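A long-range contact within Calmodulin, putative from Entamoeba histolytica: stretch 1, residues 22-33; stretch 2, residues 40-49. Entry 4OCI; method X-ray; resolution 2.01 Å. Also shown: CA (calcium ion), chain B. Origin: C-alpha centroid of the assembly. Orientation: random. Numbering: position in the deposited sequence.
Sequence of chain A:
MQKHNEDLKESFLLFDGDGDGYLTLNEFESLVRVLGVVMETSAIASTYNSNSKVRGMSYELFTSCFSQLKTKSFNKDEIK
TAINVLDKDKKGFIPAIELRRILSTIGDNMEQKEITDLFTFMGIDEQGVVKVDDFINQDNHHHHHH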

ATOM      1  N   TYR A  22       8.256   0.104 -16.505  1.00 17.91           N
ATOM      2  CA  TYR A  22       7.209   0.246 -15.492  1.00 19.19           C
ATOM      3  C   TYR A  22       7.722  -0.248 -14.197  1.00 18.86           C
ATOM      4  O   TYR A  22       8.247  -1.313 -14.167  1.00 19.85           O
ATOM      5  CB  TYR A  22       5.933  -0.582 -15.824  1.00 18.29           C
ATOM      6  CG  TYR A  22       5.261   0.039 -17.050  1.00 19.55           C
ATOM      7  CD1 TYR A  22       4.421   1.154 -16.936  1.00 17.90           C
ATOM      8  CD2 TYR A  22       5.523  -0.472 -18.346  1.00 22.33           C
ATOM      9  CE1 TYR A  22       3.823   1.735 -18.054  1.00 22.36           C
ATOM     10  CE2 TYR A  22       4.968   0.137 -19.477  1.00 25.85           C
ATOM     11  CZ  TYR A  22       4.126   1.223 -19.312  1.00 27.13           C
ATOM     12  OH  TYR A  22       3.571   1.793 -20.410  1.00 32.68           O
ATOM     13  N   LEU A  23       7.446   0.455 -13.093  1.00 16.98           N
ATOM     14  CA  LEU A  23       7.750  -0.074 -11.780  1.00 16.10           C
ATOM     15  C   LEU A  23       6.599  -0.839 -11.164  1.00 16.27           C
ATOM     16  O   LEU A  23       5.430  -0.399 -11.306  1.00 18.75           O
ATOM     17  CB  LEU A  23       8.128   1.100 -10.839  1.00 17.31           C
ATOM     18  CG  LEU A  23       9.324   1.930 -11.261  1.00 16.45           C
ATOM     19  CD1 LEU A  23       9.543   2.939 -10.176  1.00 22.12           C
ATOM     20  CD2 LEU A  23      10.554   0.976 -11.429  1.00 19.09           C
ATOM     21  N   THR A  24       6.911  -1.972 -10.515  1.00 16.49           N
ATOM     22  CA  THR A  24       5.950  -2.629  -9.598  1.00 18.05           C
ATOM     23  C   THR A  24       5.780  -1.789  -8.327  1.00 18.11           C
ATOM     24  O   THR A  24       6.502  -0.836  -8.127  1.00 17.48           O
ATOM     25  CB  THR A  24       6.376  -3.994  -9.179  1.00 17.00           C
ATOM     26  OG1 THR A  24       7.588  -3.882  -8.437  1.00 21.68           O
ATOM     27  CG2 THR A  24       6.580  -4.927 -10.394  1.00 19.38           C
ATOM     28  N   LEU A  25       4.831  -2.155  -7.447  1.00 17.98           N
ATOM     29  CA  LEU A  25       4.665  -1.462  -6.182  1.00 16.80           C
ATOM     30  C   LEU A  25       5.904  -1.589  -5.328  1.00 17.18           C
ATOM     31  O   LEU A  25       6.397  -0.580  -4.841  1.00 17.39           O
ATOM     32  CB  LEU A  25       3.480  -2.123  -5.432  1.00 16.45           C
ATOM     33  CG  LEU A  25       3.302  -1.633  -3.999  1.00 16.23           C
ATOM     34  CD1 LEU A  25       3.024  -0.166  -3.908  1.00 18.06           C
ATOM     35  CD2 LEU A  25       2.102  -2.533  -3.463  1.00 20.27           C
ATOM     36  N   ASN A  26       6.473  -2.778  -5.171  1.00 18.68           N
ATOM     37  CA  ASN A  26       7.709  -2.860  -4.336  1.00 20.92           C
ATOM     38  C   ASN A  26       8.910  -2.089  -4.877  1.00 20.19           C
ATOM     39  O   ASN A  26       9.645  -1.496  -4.092  1.00 19.41           O
ATOM     40  CB  ASN A  26       8.147  -4.300  -4.119  1.00 23.09           C
ATOM     41  CG  ASN A  26       7.317  -4.959  -3.067  1.00 36.36           C
ATOM     42  OD1 ASN A  26       6.748  -4.287  -2.163  1.00 45.69           O
ATOM     43  ND2 ASN A  26       7.185  -6.276  -3.178  1.00 40.86           N
ATOM     44  N   GLU A  27       9.080  -2.041  -6.211  1.00 20.58           N
ATOM     45  CA  GLU A  27      10.139  -1.234  -6.824  1.00 19.78           C
ATOM     46  C   GLU A  27       9.926   0.249  -6.619  1.00 18.86           C
ATOM     47  O   GLU A  27      10.898   0.970  -6.371  1.00 18.60           O
ATOM     48  CB  GLU A  27      10.277  -1.506  -8.331  1.00 22.08           C
ATOM     49  CG  GLU A  27      10.804  -2.961  -8.590  1.00 26.14           C
ATOM     50  CD  GLU A  27      10.580  -3.465 -10.030  1.00 27.73           C
ATOM     51  OE1 GLU A  27       9.822  -2.790 -10.796  1.00 23.85           O
ATOM     52  OE2 GLU A  27      11.155  -4.568 -10.399  1.00 31.33           O
ATOM     53  N   PHE A  28       8.695   0.711  -6.725  1.00 18.49           N
ATOM     54  CA  PHE A  28       8.365   2.108  -6.427  1.00 18.70           C
ATOM     55  C   PHE A  28       8.674   2.491  -4.995  1.00 20.03           C
ATOM     56  O   PHE A  28       9.318   3.519  -4.744  1.00 18.82           O
ATOM     57  CB  PHE A  28       6.916   2.373  -6.717  1.00 18.97           C
ATOM     58  CG  PHE A  28       6.451   3.780  -6.367  1.00 20.93           C
ATOM     59  CD1 PHE A  28       6.958   4.870  -7.032  1.00 21.54           C
ATOM     60  CD2 PHE A  28       5.482   4.003  -5.377  1.00 17.79           C
ATOM     61  CE1 PHE A  28       6.494   6.206  -6.742  1.00 19.36           C
ATOM     62  CE2 PHE A  28       5.049   5.320  -5.093  1.00 16.00           C
ATOM     63  CZ  PHE A  28       5.551   6.394  -5.755  1.00 19.76           C
ATOM     64  N   GLU A  29       8.244   1.636  -4.054  1.00 19.82           N
ATOM     65  CA  GLU A  29       8.473   1.926  -2.641  1.00 22.41           C
ATOM     66  C   GLU A  29       9.991   1.933  -2.339  1.00 21.53           C
ATOM     67  O   GLU A  29      10.525   2.822  -1.637  1.00 22.50           O
ATOM     68  CB  GLU A  29       7.770   0.886  -1.720  1.00 22.19           C
ATOM     69  CG  GLU A  29       7.960   1.334  -0.256  1.00 30.44           C
ATOM     70  CD  GLU A  29       7.692   0.245   0.841  1.00 40.93           C
ATOM     71  OE1 GLU A  29       7.180  -0.894   0.514  1.00 43.93           O
ATOM     72  OE2 GLU A  29       8.026   0.575   2.038  1.00 42.57           O
ATOM     73  N   SER A  30      10.692   0.977  -2.895  1.00 20.81           N
ATOM     74  CA  SER A  30      12.067   0.845  -2.650  1.00 22.80           C
ATOM     75  C   SER A  30      12.880   2.078  -3.269  1.00 22.94           C
ATOM     76  O   SER A  30      13.780   2.673  -2.630  1.00 21.61           O
ATOM     77  CB  SER A  30      12.457  -0.595  -3.064  1.00 24.61           C
ATOM     78  OG  SER A  30      13.757  -0.606  -3.550  1.00 33.53           O
ATOM     79  N   LEU A  31      12.457   2.581  -4.409  1.00 20.90           N
ATOM     80  CA  LEU A  31      13.164   3.658  -5.064  1.00 20.43           C
ATOM     81  C   LEU A  31      12.940   4.939  -4.354  1.00 22.12           C
ATOM     82  O   LEU A  31      13.912   5.696  -4.129  1.00 23.50           O
ATOM     83  CB  LEU A  31      12.713   3.791  -6.526  1.00 20.33           C
ATOM     84  CG  LEU A  31      13.311   4.902  -7.421  1.00 22.33           C
ATOM     85  CD1 LEU A  31      14.863   4.863  -7.322  1.00 24.46           C
ATOM     86  CD2 LEU A  31      12.880   4.827  -8.869  1.00 24.20           C
ATOM     87  N   VAL A  32      11.696   5.190  -3.966  1.00 22.13           N
ATOM     88  CA  VAL A  32      11.306   6.408  -3.229  1.00 23.70           C
ATOM     89  C   VAL A  32      12.023   6.424  -1.880  1.00 23.92           C
ATOM     90  O   VAL A  32      12.571   7.478  -1.471  1.00 25.33           O
ATOM     91  CB  VAL A  32       9.732   6.440  -3.140  1.00 25.90           C
ATOM     92  CG1 VAL A  32       9.226   6.762  -1.801  1.00 26.14           C
ATOM     93  CG2 VAL A  32       9.089   7.252  -4.367  1.00 24.75           C
ATOM     94  N   ARG A  33      12.117   5.266  -1.209  1.00 24.32           N
ATOM     95  CA  ARG A  33      12.912   5.221   0.029  1.00 24.67           C
ATOM     96  C   ARG A  33      14.418   5.429  -0.183  1.00 26.03           C
ATOM     97  O   ARG A  33      15.046   6.180   0.608  1.00 24.99           O
ATOM     98  CB  ARG A  33      12.636   3.992   0.858  1.00 22.66           C
ATOM     99  CG  ARG A  33      11.215   4.057   1.483  1.00 22.64           C
ATOM    100  CD  ARG A  33      11.086   2.873   2.393  1.00 22.07           C
ATOM    101  NE  ARG A  33       9.762   2.742   2.988  1.00 22.47           N
ATOM    102  CZ  ARG A  33       9.241   3.566   3.877  1.00 27.10           C
ATOM    103  NH1 ARG A  33       9.908   4.696   4.276  1.00 26.06           N
ATOM    104  NH2 ARG A  33       8.014   3.268   4.354  1.00 20.54           N
ATOM    105  N   GLU A  40       4.959   6.475   5.734  1.00 21.51           N
ATOM    106  CA  GLU A  40       4.375   5.179   5.962  1.00 22.11           C
ATOM    107  C   GLU A  40       4.328   4.467   4.639  1.00 21.50           C
ATOM    108  O   GLU A  40       3.987   5.073   3.645  1.00 21.27           O
ATOM    109  CB  GLU A  40       2.927   5.292   6.416  1.00 22.96           C
ATOM    110  CG  GLU A  40       2.774   5.945   7.704  1.00 33.54           C
ATOM    111  CD  GLU A  40       1.629   6.919   7.707  1.00 49.02           C
ATOM    112  OE1 GLU A  40       0.981   7.047   8.782  1.00 56.85           O
ATOM    113  OE2 GLU A  40       1.378   7.582   6.660  1.00 54.48           O
ATOM    114  N   THR A  41       4.588   3.170   4.671  1.00 19.79           N
ATOM    115  CA  THR A  41       4.438   2.311   3.507  1.00 19.90           C
ATOM    116  C   THR A  41       3.063   2.433   2.883  1.00 19.91           C
ATOM    117  O   THR A  41       2.915   2.422   1.635  1.00 19.37           O
ATOM    118  CB  THR A  41       4.730   0.866   3.927  1.00 20.27           C
ATOM    119  OG1 THR A  41       6.122   0.820   4.236  1.00 19.66           O
ATOM    120  CG2 THR A  41       4.468  -0.167   2.789  1.00 18.93           C
ATOM    121  N   SER A  42       2.024   2.480   3.690  1.00 17.37           N
ATOM    122  CA  SER A  42       0.651   2.453   3.119  1.00 19.53           C
ATOM    123  C   SER A  42       0.392   3.777   2.411  1.00 19.75           C
ATOM    124  O   SER A  42      -0.456   3.838   1.567  1.00 20.58           O
ATOM    125  CB  SER A  42      -0.434   2.227   4.184  1.00 19.79           C
ATOM    126  OG  SER A  42      -0.488   3.332   5.141  1.00 18.78           O
ATOM    127  N   ALA A  43       1.067   4.843   2.778  1.00 19.18           N
ATOM    128  CA  ALA A  43       0.860   6.141   2.104  1.00 20.55           C
ATOM    129  C   ALA A  43       1.576   6.124   0.709  1.00 19.40           C
ATOM    130  O   ALA A  43       1.037   6.617  -0.308  1.00 18.40           O
ATOM    131  CB  ALA A  43       1.450   7.352   2.994  1.00 19.27           C
ATOM    132  N   ILE A  44       2.771   5.574   0.696  1.00 17.07           N
ATOM    133  CA  ILE A  44       3.518   5.321  -0.581  1.00 17.14           C
ATOM    134  C   ILE A  44       2.664   4.423  -1.501  1.00 18.78           C
ATOM    135  O   ILE A  44       2.520   4.707  -2.675  1.00 17.85           O
ATOM    136  CB  ILE A  44       4.912   4.611  -0.273  1.00 16.99           C
ATOM    137  CG1 ILE A  44       5.779   5.640   0.519  1.00 19.68           C
ATOM    138  CG2 ILE A  44       5.662   4.257  -1.630  1.00 18.33           C
ATOM    139  CD1 ILE A  44       7.206   5.137   0.997  1.00 20.36           C
ATOM    140  N   ALA A  45       2.085   3.356  -0.962  1.00 17.92           N
ATOM    141  CA  ALA A  45       1.293   2.382  -1.717  1.00 19.96           C
ATOM    142  C   ALA A  45       0.018   2.999  -2.233  1.00 19.60           C
ATOM    143  O   ALA A  45      -0.427   2.715  -3.352  1.00 20.35           O
ATOM    144  CB  ALA A  45       0.997   1.082  -0.833  1.00 18.10           C
ATOM    145  N   SER A  46      -0.568   3.869  -1.427  1.00 19.55           N
ATOM    146  CA  SER A  46      -1.741   4.591  -1.822  1.00 21.23           C
ATOM    147  C   SER A  46      -1.458   5.525  -3.026  1.00 21.13           C
ATOM    148  O   SER A  46      -2.248   5.636  -3.917  1.00 21.61           O
ATOM    149  CB  SER A  46      -2.188   5.431  -0.626  1.00 23.60           C
ATOM    150  OG  SER A  46      -3.353   6.088  -0.964  1.00 25.76           O
ATOM    151  N   THR A  47      -0.329   6.238  -3.021  1.00 21.96           N
ATOM    152  CA  THR A  47       0.073   7.062  -4.178  1.00 21.85           C
ATOM    153  C   THR A  47       0.273   6.172  -5.398  1.00 20.77           C
ATOM    154  O   THR A  47      -0.164   6.495  -6.488  1.00 19.32           O
ATOM    155  CB  THR A  47       1.418   7.806  -3.845  1.00 21.68           C
ATOM    156  OG1 THR A  47       1.206   8.581  -2.654  1.00 25.91           O
ATOM    157  CG2 THR A  47       1.944   8.711  -5.012  1.00 22.72           C
ATOM    158  N   TYR A  48       0.934   5.032  -5.200  1.00 19.41           N
ATOM    159  CA  TYR A  48       1.101   4.077  -6.325  1.00 19.17           C
ATOM    160  C   TYR A  48      -0.283   3.654  -6.890  1.00 19.39           C
ATOM    161  O   TYR A  48      -0.489   3.623  -8.113  1.00 20.00           O
ATOM    162  CB  TYR A  48       1.912   2.862  -5.833  1.00 15.37           C
ATOM    163  CG  TYR A  48       2.210   1.896  -6.951  1.00 19.69           C
ATOM    164  CD1 TYR A  48       3.360   2.014  -7.701  1.00 17.91           C
ATOM    165  CD2 TYR A  48       1.268   0.866  -7.321  1.00 19.41           C
ATOM    166  CE1 TYR A  48       3.638   1.096  -8.790  1.00 16.31           C
ATOM    167  CE2 TYR A  48       1.519  -0.031  -8.393  1.00 18.70           C
ATOM    168  CZ  TYR A  48       2.721   0.078  -9.100  1.00 19.12           C
ATOM    169  OH  TYR A  48       2.971  -0.805 -10.140  1.00 18.94           O
ATOM    170  N   ASN A  49      -1.223   3.300  -6.010  1.00 18.37           N
ATOM    171  CA  ASN A  49      -2.531   2.821  -6.419  1.00 21.26           C
ATOM    172  C   ASN A  49      -3.263   3.891  -7.279  1.00 24.28           C
ATOM    173  O   ASN A  49      -3.900   3.590  -8.279  1.00 24.91           O
ATOM    174  CB  ASN A  49      -3.378   2.446  -5.189  1.00 21.91           C
ATOM    175  CG  ASN A  49      -4.719   1.952  -5.575  1.00 22.78           C
ATOM    176  OD1 ASN A  49      -5.679   2.657  -5.398  1.00 28.84           O
ATOM    177  ND2 ASN A  49      -4.793   0.780  -6.212  1.00 21.00           N
TER
HETATM  178 CA    CA B 201       8.996  -3.236 -14.849  1.00 36.89          CA
HETATM  179  O   HOH W   1       9.431  -4.173 -13.037  1.00 20.62           O
HETATM  180  O   HOH W   2       7.149  -4.204 -14.743  1.00 18.01           O

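Helices 25-33 and 41-49 cross at 122°, their axes 9.9 Å apart at closest approach, and polar contacts lie at both ends of an apolar centre. At one end, the Tyr48 hydroxyl reaches past the start of the first helix and donates to a backbone carbonyl, with Tyr48 OH 2.8 Å from Leu23 O. The Tyr48 ring also packs against the start of the helix, where Leu25 CA lies over one face, 3.8 Å from the ring centroid. Nearby, the first turn is capped: Glu27 N donates to Thr24 OG1 (3.3 Å), while Thr24 N donates back to Glu27 OE1 (3.0 Å). Glu27 OE1 also accepts from water 1 (2.7 Å), a calcium ligand, which links the cap to the ion bound by Tyr22 O.

In the centre, Ile44 fits as a knob among Phe28, Glu29, Val32 and Arg33; its CD1 lies 3.8 Å from Val32 CG1 and over one face of the Arg33 guanidinium.

At the other end, Arg33 NE forms a salt bridge with Glu29 OE2 (2.9 Å, nearly linear), and Arg33 NH2 donates to Thr41 OG1 (3.1 Å). Thr41 OG1 is also 2.9 Å from Glu29 OE2, but its proton has another acceptor within reach. One guanidinium thus engages both its own helix and the facing one.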